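Local coordinates for protein DJ-1 homolog D (Arabidopsis thaliana, PDB 4OGG) that belongs to the DJ-1/PfpI family and carries two copies of that glutaminase-I-like alpha/beta fold in a single chain, at residues Q26-T31 / E371-L376; T34-K39 / P91-L96; K151-I156 / V160-G165. One frame throughout, in Å; residues are numbered along the deposited sequence.

Contact 1 of 3, residues Q26-T31 / E371-L376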
loop_
_atom_site.group_PDB
_atom_site.type_symbol
_atom_site.label_atom_id
_atom_site.label_comp_id
_atom_site.label_asym_id
_atom_site.label_seq_id
_atom_site.Cartn_x
_atom_site.Cartn_y
_atom_site.Cartn_z
ATOM N N GLN C 26 29.812 -9.753 -7.059
ATOM C CA GLN C 26 29.918 -11.204 -7.110
ATOM C C GLN C 26 30.086 -11.653 -8.559
ATOM O O GLN C 26 30.891 -12.535 -8.856
ATOM C CB GLN C 26 28.674 -11.852 -6.498
ATOM C CG GLN C 26 28.680 -11.840 -4.982
ATOM C CD GLN C 26 27.489 -12.556 -4.393
ATOM O OE1 GLN C 26 26.388 -12.011 -4.334
ATOM N NE2 GLN C 26 27.699 -13.790 -3.963
ATOM N N ALA C 27 29.334 -11.037 -9.465
ATOM C CA ALA C 27 29.425 -11.400 -10.874
ATOM C C ALA C 27 30.839 -11.176 -11.393
ATOM O O ALA C 27 31.287 -11.865 -12.313
ATOM C CB ALA C 27 28.434 -10.585 -11.696
ATOM N N PHE C 28 31.542 -10.220 -10.792
ATOM C CA PHE C 28 32.900 -9.894 -11.208
ATOM C C PHE C 28 33.971 -10.733 -10.526
ATOM O O PHE C 28 35.164 -10.460 -10.673
ATOM C CB PHE C 28 33.189 -8.413 -10.967
ATOM C CG PHE C 28 32.197 -7.487 -11.611
ATOM C CD1 PHE C 28 31.432 -7.901 -12.698
ATOM C CD2 PHE C 28 32.047 -6.185 -11.145
ATOM C CE1 PHE C 28 30.529 -7.033 -13.310
ATOM C CE2 PHE C 28 31.148 -5.311 -11.753
ATOM C CZ PHE C 28 30.388 -5.737 -12.838
ATOM N N GLY C 29 33.544 -11.741 -9.773
ATOM C CA GLY C 29 34.490 -12.617 -9.106
ATOM C C GLY C 29 34.900 -12.212 -7.705
ATOM O O GLY C 29 35.908 -12.690 -7.191
ATOM N N ILE C 30 34.126 -11.335 -7.079
ATOM C CA ILE C 30 34.437 -10.885 -5.729
ATOM C C ILE C 30 33.528 -11.578 -4.726
ATOM O O ILE C 30 32.327 -11.694 -4.957
ATOM C CB ILE C 30 34.228 -9.356 -5.587
ATOM C CG1 ILE C 30 35.139 -8.608 -6.561
ATOM C CG2 ILE C 30 34.510 -8.916 -4.155
ATOM C CD1 ILE C 30 34.866 -7.117 -6.640
ATOM N N THR C 31 34.099 -12.057 -3.625
ATOM C CA THR C 31 33.299 -12.701 -2.589
ATOM C C THR C 31 32.732 -11.563 -1.755
ATOM O O THR C 31 33.478 -10.702 -1.297
ATOM C CB THR C 31 34.159 -13.610 -1.692
ATOM O OG1 THR C 31 34.647 -14.711 -2.466
ATOM C CG2 THR C 31 33.339 -14.139 -0.519
ATOM N N GLU C 371 25.653 -15.255 -11.409
ATOM C CA GLU C 371 26.004 -16.189 -12.474
ATOM C C GLU C 371 25.442 -15.715 -13.807
ATOM O O GLU C 371 26.051 -15.929 -14.855
ATOM C CB GLU C 371 25.493 -17.595 -12.153
ATOM C CG GLU C 371 26.165 -18.224 -10.936
ATOM C CD GLU C 371 25.959 -19.726 -10.852
ATOM O OE1 GLU C 371 26.383 -20.327 -9.841
ATOM O OE2 GLU C 371 25.384 -20.311 -11.797
ATOM N N PHE C 372 24.285 -15.062 -13.761
ATOM C CA PHE C 372 23.644 -14.539 -14.967
ATOM C C PHE C 372 24.598 -13.563 -15.658
ATOM O O PHE C 372 24.920 -13.715 -16.838
ATOM C CB PHE C 372 22.343 -13.817 -14.592
ATOM C CG PHE C 372 21.509 -13.384 -15.775
ATOM C CD1 PHE C 372 20.948 -14.327 -16.634
ATOM C CD2 PHE C 372 21.243 -12.035 -15.996
ATOM C CE1 PHE C 372 20.132 -13.934 -17.692
ATOM C CE2 PHE C 372 20.428 -11.628 -17.051
ATOM C CZ PHE C 372 19.869 -12.580 -17.902
ATOM N N VAL C 373 25.049 -12.561 -14.912
ATOM C CA VAL C 373 25.959 -11.560 -15.452
ATOM C C VAL C 373 27.321 -12.173 -15.774
ATOM O O VAL C 373 27.912 -11.881 -16.813
ATOM C CB VAL C 373 26.146 -10.393 -14.457
ATOM C CG1 VAL C 373 27.162 -9.398 -14.999
ATOM C CG2 VAL C 373 24.810 -9.702 -14.219
ATOM N N SER C 374 27.808 -13.034 -14.884
ATOM C CA SER C 374 29.105 -13.683 -15.074
ATOM C C SER C 374 29.152 -14.505 -16.364
ATOM O O SER C 374 30.112 -14.422 -17.133
ATOM C CB SER C 374 29.419 -14.589 -13.877
ATOM O OG SER C 374 30.684 -15.212 -14.022
ATOM N N GLN C 375 28.116 -15.301 -16.601
ATOM C CA GLN C 375 28.080 -16.129 -17.799
ATOM C C GLN C 375 27.897 -15.298 -19.064
ATOM O O GLN C 375 28.391 -15.668 -20.127
ATOM C CB GLN C 375 26.992 -17.199 -17.669
ATOM C CG GLN C 375 27.272 -18.147 -16.503
ATOM C CD GLN C 375 26.303 -19.308 -16.404
ATOM O OE1 GLN C 375 26.213 -19.959 -15.361
ATOM N NE2 GLN C 375 25.586 -19.588 -17.487
ATOM N N LEU C 376 27.195 -14.174 -18.958
ATOM C CA LEU C 376 27.018 -13.310 -20.118
ATOM C C LEU C 376 28.373 -12.677 -20.432
ATOM O O LEU C 376 28.748 -12.526 -21.597
ATOM C CB LEU C 376 25.983 -12.221 -19.832
ATOM C CG LEU C 376 25.868 -11.117 -20.887
ATOM C CD1 LEU C 376 25.602 -11.720 -22.261
ATOM C CD2 LEU C 376 24.747 -10.163 -20.495
#
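Ala27, in the last turn of helix 15-27, sets its methyl against Val373 in helix 369-380, and this small meeting helps join the two DJ-1/PfpI family regions of the chain. The backbones come close here, with the CA atoms of Ala27 and Ser374 only 4.8 Å apart, so the Ala27 methyl is enough to bridge the gap where the end of helix 15-27 meets helix 369-380. Ala27 CB lies 3.6 Å from Val373 CB and almost as near to Val373 CG1, so it rests against the branch point of the valine and one arm of it. That arm is anti to the backbone N (chi1 177°), which carries CG1 on toward the Phe28 ring. The ring meets it obliquely and more loosely, Phe28 CE1 standing 4.4 Å from Val373 CG1. Helix 208-221 flanks the same place, with Leu221 touching Phe28 and Ser217 touching Val373, while Val384 of strand 383-386 also packs on Phe28.

Just past Ala27 the first helix stops in a Schellman motif. Gly29, with positive phi (91°), is its C' residue; Ile30 N reaches back to Leu25 O, and Gly29 N bonds to Gln26 O at 2.9 Å. The chain then turns into strand 30-35. No hydrogen bond crosses between 26-31 and 371-376, and the one polar edge is a plain van der Waals approach: Ser374 brings its CB to 3.7 Å from Ala27 O, with Ser374 OG at 3.8 Å from the same oxygen.

Contact 2 of 3, residues T34-K39 / P91-L96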
loop_
_atom_site.group_PDB
_atom_site.type_symbol
_atom_site.label_atom_id
_atom_site.label_comp_id
_atom_site.label_asym_id
_atom_site.label_seq_id
_atom_site.Cartn_x
_atom_site.Cartn_y
_atom_site.Cartn_z
ATOM N N THR C 34 27.522 -9.807 3.737
ATOM C CA THR C 34 26.605 -8.761 4.181
ATOM C C THR C 34 26.296 -8.941 5.658
ATOM O O THR C 34 25.959 -10.037 6.094
ATOM C CB THR C 34 25.294 -8.817 3.394
ATOM O OG1 THR C 34 24.737 -10.134 3.497
ATOM C CG2 THR C 34 25.539 -8.485 1.927
ATOM N N VAL C 35 26.392 -7.854 6.413
ATOM C CA VAL C 35 26.150 -7.887 7.849
ATOM C C VAL C 35 25.313 -6.706 8.336
ATOM O O VAL C 35 25.284 -5.646 7.713
ATOM C CB VAL C 35 27.488 -7.882 8.630
ATOM C CG1 VAL C 35 28.316 -9.107 8.259
ATOM C CG2 VAL C 35 28.270 -6.604 8.327
ATOM N N CYS C 36 24.635 -6.905 9.461
ATOM C CA CYS C 36 23.824 -5.861 10.071
ATOM C C CYS C 36 23.992 -6.016 11.572
ATOM O O CYS C 36 23.838 -7.118 12.099
ATOM C CB CYS C 36 22.350 -6.024 9.703
ATOM S SG CYS C 36 21.259 -4.835 10.550
ATOM N N PRO C 37 24.323 -4.924 12.281
ATOM C CA PRO C 37 24.494 -5.049 13.734
ATOM C C PRO C 37 23.283 -5.685 14.406
ATOM O O PRO C 37 22.141 -5.386 14.063
ATOM C CB PRO C 37 24.730 -3.605 14.185
ATOM C CG PRO C 37 24.011 -2.790 13.130
ATOM C CD PRO C 37 24.395 -3.515 11.860
ATOM N N GLY C 38 23.540 -6.580 15.354
ATOM C CA GLY C 38 22.457 -7.234 16.065
ATOM C C GLY C 38 21.786 -8.372 15.318
ATOM O O GLY C 38 20.838 -8.971 15.824
ATOM N N LYS C 39 22.264 -8.677 14.114
ATOM C CA LYS C 39 21.680 -9.755 13.325
ATOM C C LYS C 39 22.736 -10.760 12.898
ATOM O O LYS C 39 23.923 -10.440 12.848
ATOM C CB LYS C 39 20.962 -9.191 12.093
ATOM C CG LYS C 39 19.811 -8.265 12.449
ATOM C CD LYS C 39 18.906 -7.959 11.264
ATOM C CE LYS C 39 17.722 -7.112 11.719
ATOM N NZ LYS C 39 16.693 -6.928 10.656
ATOM N N PRO C 91 21.540 4.141 7.279
ATOM C CA PRO C 91 22.678 4.929 7.762
ATOM C C PRO C 91 22.431 5.830 8.972
ATOM O O PRO C 91 23.262 5.890 9.879
ATOM C CB PRO C 91 23.095 5.718 6.526
ATOM C CG PRO C 91 22.810 4.743 5.417
ATOM C CD PRO C 91 21.439 4.219 5.810
ATOM N N GLU C 92 21.299 6.526 9.009
ATOM C CA GLU C 92 21.067 7.421 10.132
ATOM C C GLU C 92 21.084 6.711 11.479
ATOM O O GLU C 92 21.557 7.282 12.463
ATOM C CB GLU C 92 19.763 8.213 9.963
ATOM C CG GLU C 92 18.477 7.415 10.072
ATOM C CD GLU C 92 17.254 8.318 10.169
ATOM O OE1 GLU C 92 16.122 7.797 10.200
ATOM O OE2 GLU C 92 17.426 9.555 10.226
ATOM N N TYR C 93 20.596 5.472 11.538
ATOM C CA TYR C 93 20.603 4.766 12.818
ATOM C C TYR C 93 21.885 3.957 12.987
ATOM O O TYR C 93 22.353 3.755 14.109
ATOM C CB TYR C 93 19.342 3.892 12.977
ATOM C CG TYR C 93 19.405 2.472 12.448
ATOM C CD1 TYR C 93 20.044 1.463 13.171
ATOM C CD2 TYR C 93 18.765 2.123 11.259
ATOM C CE1 TYR C 93 20.034 0.141 12.728
ATOM C CE2 TYR C 93 18.751 0.805 10.803
ATOM C CZ TYR C 93 19.385 -0.183 11.546
ATOM O OH TYR C 93 19.354 -1.492 11.115
ATOM N N LEU C 94 22.465 3.509 11.876
ATOM C CA LEU C 94 23.722 2.764 11.937
ATOM C C LEU C 94 24.834 3.700 12.419
ATOM O O LEU C 94 25.752 3.280 13.125
ATOM C CB LEU C 94 24.088 2.208 10.553
ATOM C CG LEU C 94 23.224 1.073 9.997
ATOM C CD1 LEU C 94 23.676 0.713 8.589
ATOM C CD2 LEU C 94 23.333 -0.144 10.913
ATOM N N ALA C 95 24.743 4.971 12.028
ATOM C CA ALA C 95 25.731 5.981 12.401
ATOM C C ALA C 95 25.777 6.224 13.906
ATOM O O ALA C 95 26.764 6.750 14.423
ATOM C CB ALA C 95 25.435 7.295 11.672
ATOM N N LEU C 96 24.705 5.849 14.599
ATOM C CA LEU C 96 24.619 6.022 16.047
ATOM C C LEU C 96 24.892 4.717 16.786
ATOM O O LEU C 96 24.725 4.636 18.004
ATOM C CB LEU C 96 23.238 6.557 16.440
ATOM C CG LEU C 96 23.080 8.078 16.541
ATOM C CD1 LEU C 96 23.941 8.594 17.687
ATOM C CD2 LEU C 96 23.474 8.745 15.234
#
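The hydroxyl of Tyr93 is held by two partners: the backbone N of Asp11 donates to OH, and Gln249 OE1 of the second subunit is hydrogen-bonded to it as well. The same oxygen also lies near Cys36, Tyr93 OH 3.9 Å from Cys36 SG, a van der Waals approach. With SG anti to the backbone N (chi1 175°), Cys36, just past strand 30-35, brings its sulfur near the tyrosine hydroxyl. Tyr93 holds its ring between backbone N and carbonyl carbon (chi1 89°), and the ring lies over its neighbour: Leu94 CG sits 4.2 Å above the ring plane, over its centre.

Leu94 carries the apolar half of the contact. Its CD2 methyl pushes against the Pro37 ring, 3.5 Å from Pro37 CG and 3.7 Å from Pro37 CD, and the two side chains cross at about a right angle. On the helix side Ile123 of helix 121-126 also packs on Leu94.

Pro37 and Gly38 are the middle residues of a type II beta turn from Cys36 to Lys39, closed by Lys39 N to Cys36 O at 3.0 Å; the positive phi of Gly38 (79°) fits its third position. Gln249 of the second subunit reaches this turn too, its NE2 bonding to Pro37 O, so one glutamine side chain ties the turn and the tyrosine together. Here the loop after strand 30-35, outermost in the six-stranded sheet within this chain, meets a short helix at a subunit interface of this alpha/beta DJ-1/PfpI fold.

Contact 3 of 3, residues K151-I156 / V160-G165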
loop_
_atom_site.group_PDB
_atom_site.type_symbol
_atom_site.label_atom_id
_atom_site.label_comp_id
_atom_site.label_asym_id
_atom_site.label_seq_id
_atom_site.Cartn_x
_atom_site.Cartn_y
_atom_site.Cartn_z
ATOM N N LYS C 151 35.581 18.173 2.249
ATOM C CA LYS C 151 35.668 19.096 1.129
ATOM C C LYS C 151 34.485 18.633 0.293
ATOM O O LYS C 151 34.613 17.798 -0.604
ATOM C CB LYS C 151 36.986 18.914 0.380
ATOM C CG LYS C 151 38.197 19.267 1.231
ATOM C CD LYS C 151 39.459 19.359 0.394
ATOM C CE LYS C 151 40.614 19.913 1.212
ATOM N NZ LYS C 151 41.777 20.259 0.347
ATOM N N TRP C 152 33.321 19.165 0.646
ATOM C CA TRP C 152 32.060 18.822 0.012
ATOM C C TRP C 152 31.983 19.133 -1.472
ATOM O O TRP C 152 32.439 20.183 -1.931
ATOM C CB TRP C 152 30.921 19.528 0.757
ATOM C CG TRP C 152 29.574 19.389 0.120
ATOM C CD1 TRP C 152 28.824 20.388 -0.428
ATOM C CD2 TRP C 152 28.809 18.187 -0.025
ATOM N NE1 TRP C 152 27.637 19.886 -0.904
ATOM C CE2 TRP C 152 27.601 18.536 -0.671
ATOM C CE3 TRP C 152 29.026 16.847 0.328
ATOM C CZ2 TRP C 152 26.610 17.594 -0.974
ATOM C CZ3 TRP C 152 28.039 15.908 0.026
ATOM C CH2 TRP C 152 26.847 16.289 -0.617
ATOM N N VAL C 153 31.400 18.197 -2.213
ATOM C CA VAL C 153 31.213 18.340 -3.647
ATOM C C VAL C 153 29.725 18.155 -3.931
ATOM O O VAL C 153 29.238 17.033 -4.047
ATOM C CB VAL C 153 32.017 17.277 -4.428
ATOM C CG1 VAL C 153 31.750 17.413 -5.923
ATOM C CG2 VAL C 153 33.504 17.438 -4.140
ATOM N N GLU C 154 29.005 19.269 -4.013
ATOM C CA GLU C 154 27.574 19.241 -4.287
ATOM C C GLU C 154 27.334 18.421 -5.554
ATOM O O GLU C 154 27.965 18.660 -6.581
ATOM C CB GLU C 154 27.066 20.671 -4.491
ATOM C CG GLU C 154 25.554 20.816 -4.567
ATOM C CD GLU C 154 24.865 20.462 -3.264
ATOM O OE1 GLU C 154 25.358 20.878 -2.193
ATOM O OE2 GLU C 154 23.824 19.779 -3.307
ATOM N N PRO C 155 26.432 17.428 -5.493
ATOM C CA PRO C 155 26.173 16.621 -6.689
ATOM C C PRO C 155 25.318 17.415 -7.675
ATOM O O PRO C 155 24.124 17.612 -7.450
ATOM C CB PRO C 155 25.446 15.404 -6.127
ATOM C CG PRO C 155 24.639 16.005 -5.011
ATOM C CD PRO C 155 25.627 16.956 -4.351
ATOM N N ILE C 156 25.936 17.881 -8.757
ATOM C CA ILE C 156 25.225 18.662 -9.766
ATOM C C ILE C 156 24.214 17.790 -10.507
ATOM O O ILE C 156 23.139 18.256 -10.890
ATOM C CB ILE C 156 26.211 19.283 -10.778
ATOM C CG1 ILE C 156 25.447 20.154 -11.779
ATOM C CG2 ILE C 156 26.988 18.184 -11.490
ATOM C CD1 ILE C 156 26.338 20.859 -12.779
ATOM N N VAL C 160 26.734 11.734 -10.211
ATOM C CA VAL C 160 28.062 12.181 -9.801
ATOM C C VAL C 160 28.769 11.258 -8.807
ATOM O O VAL C 160 28.172 10.787 -7.838
ATOM C CB VAL C 160 28.013 13.606 -9.185
ATOM C CG1 VAL C 160 29.375 13.974 -8.610
ATOM C CG2 VAL C 160 27.619 14.623 -10.248
ATOM N N CYS C 161 30.046 11.000 -9.077
ATOM C CA CYS C 161 30.897 10.183 -8.212
ATOM C C CYS C 161 32.163 10.983 -7.933
ATOM O O CYS C 161 32.643 11.719 -8.797
ATOM C CB CYS C 161 31.283 8.864 -8.886
ATOM S SG CYS C 161 29.943 7.682 -9.057
ATOM N N VAL C 162 32.704 10.839 -6.730
ATOM C CA VAL C 162 33.916 11.551 -6.350
ATOM C C VAL C 162 34.887 10.564 -5.723
ATOM O O VAL C 162 34.473 9.563 -5.138
ATOM C CB VAL C 162 33.610 12.677 -5.334
ATOM C CG1 VAL C 162 34.900 13.262 -4.789
ATOM C CG2 VAL C 162 32.785 13.766 -6.004
ATOM N N VAL C 163 36.178 10.838 -5.861
ATOM C CA VAL C 163 37.192 9.965 -5.295
ATOM C C VAL C 163 38.253 10.761 -4.544
ATOM O O VAL C 163 38.646 11.851 -4.959
ATOM C CB VAL C 163 37.895 9.132 -6.390
ATOM C CG1 VAL C 163 38.870 8.152 -5.753
ATOM C CG2 VAL C 163 36.868 8.389 -7.224
ATOM N N ASP C 164 38.694 10.213 -3.420
ATOM C CA ASP C 164 39.738 10.829 -2.615
ATOM C C ASP C 164 40.528 9.644 -2.098
ATOM O O ASP C 164 40.092 8.957 -1.173
ATOM C CB ASP C 164 39.148 11.626 -1.449
ATOM C CG ASP C 164 40.211 12.403 -0.681
ATOM O OD1 ASP C 164 41.119 11.766 -0.107
ATOM O OD2 ASP C 164 40.145 13.650 -0.659
ATOM N N GLY C 165 41.680 9.390 -2.711
ATOM C CA GLY C 165 42.478 8.252 -2.302
ATOM C C GLY C 165 41.671 7.004 -2.599
ATOM O O GLY C 165 41.275 6.773 -3.743
#
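Val153 and Val162 press together through one methyl: Val162 CG2 lies 3.8 Å from Val153 CG1 and 3.9 Å from Val153 CB, the two side chains crossing obliquely. In Val162 that methyl is anti to the carbonyl carbon, which turns it toward Val153. Next along, Val160 has the most surface buried of any residue here. Its CG2 meets Ile156 CG2 at 3.8 Å, roughly at right angles, while Val160 CB stands more loosely beside Pro155, 4.3 Å from Pro155 CA. The Val153-Val162 pair and Val160 make the tight part; Pro155 and Ile156 form its looser margin. No hydrogen bond crosses between the segments.

Ile156 is exposed, and the rest of its side chain leads away from Val160. At the far end Lys151 NZ and Asp164 OD2 stay 6.9 Å apart, opposite charges without contact; Asp164 OD2 instead accepts from Lys134 N. Glu154 points away from 160-165 and folds back on its own segment, where Trp152 NE1 donates to Glu154 OE1 at 2.8 Å (162° at the hydrogen). The oxygen lies in the indole plane, whereas the N-H arrives from above the carboxylate.

The contact thus packs the chain that follows strand 151-152, through Val153, Pro155 and Ile156, on Val160 and strand 161-164, the strand outermost within this chain in the six-stranded sheet of the DJ-1/PfpI alpha/beta fold.

How the contacts relate
Contact 1 and contact 2 share strand 30-35, the first entering it from the helix and the second leaving it for a turn; contact 3 lies at the other outermost strand, within this chain, of the same six-stranded sheet, 161-164. Contacts 1 and 2 are buried, contact 3 is at the surface. Contact 1 alone spans the two family regions, nearer the centre of the chain, and is almost wholly apolar. Contact 2 mixes apolar packing with polar groups that a second subunit completes, whereas no other chain touches contacts 1 or 3. Contact 3 is made by valines, an isoleucine and a proline, with charged groups toward its outside. The centres of the contacts lie about 24 to 28 Å apart.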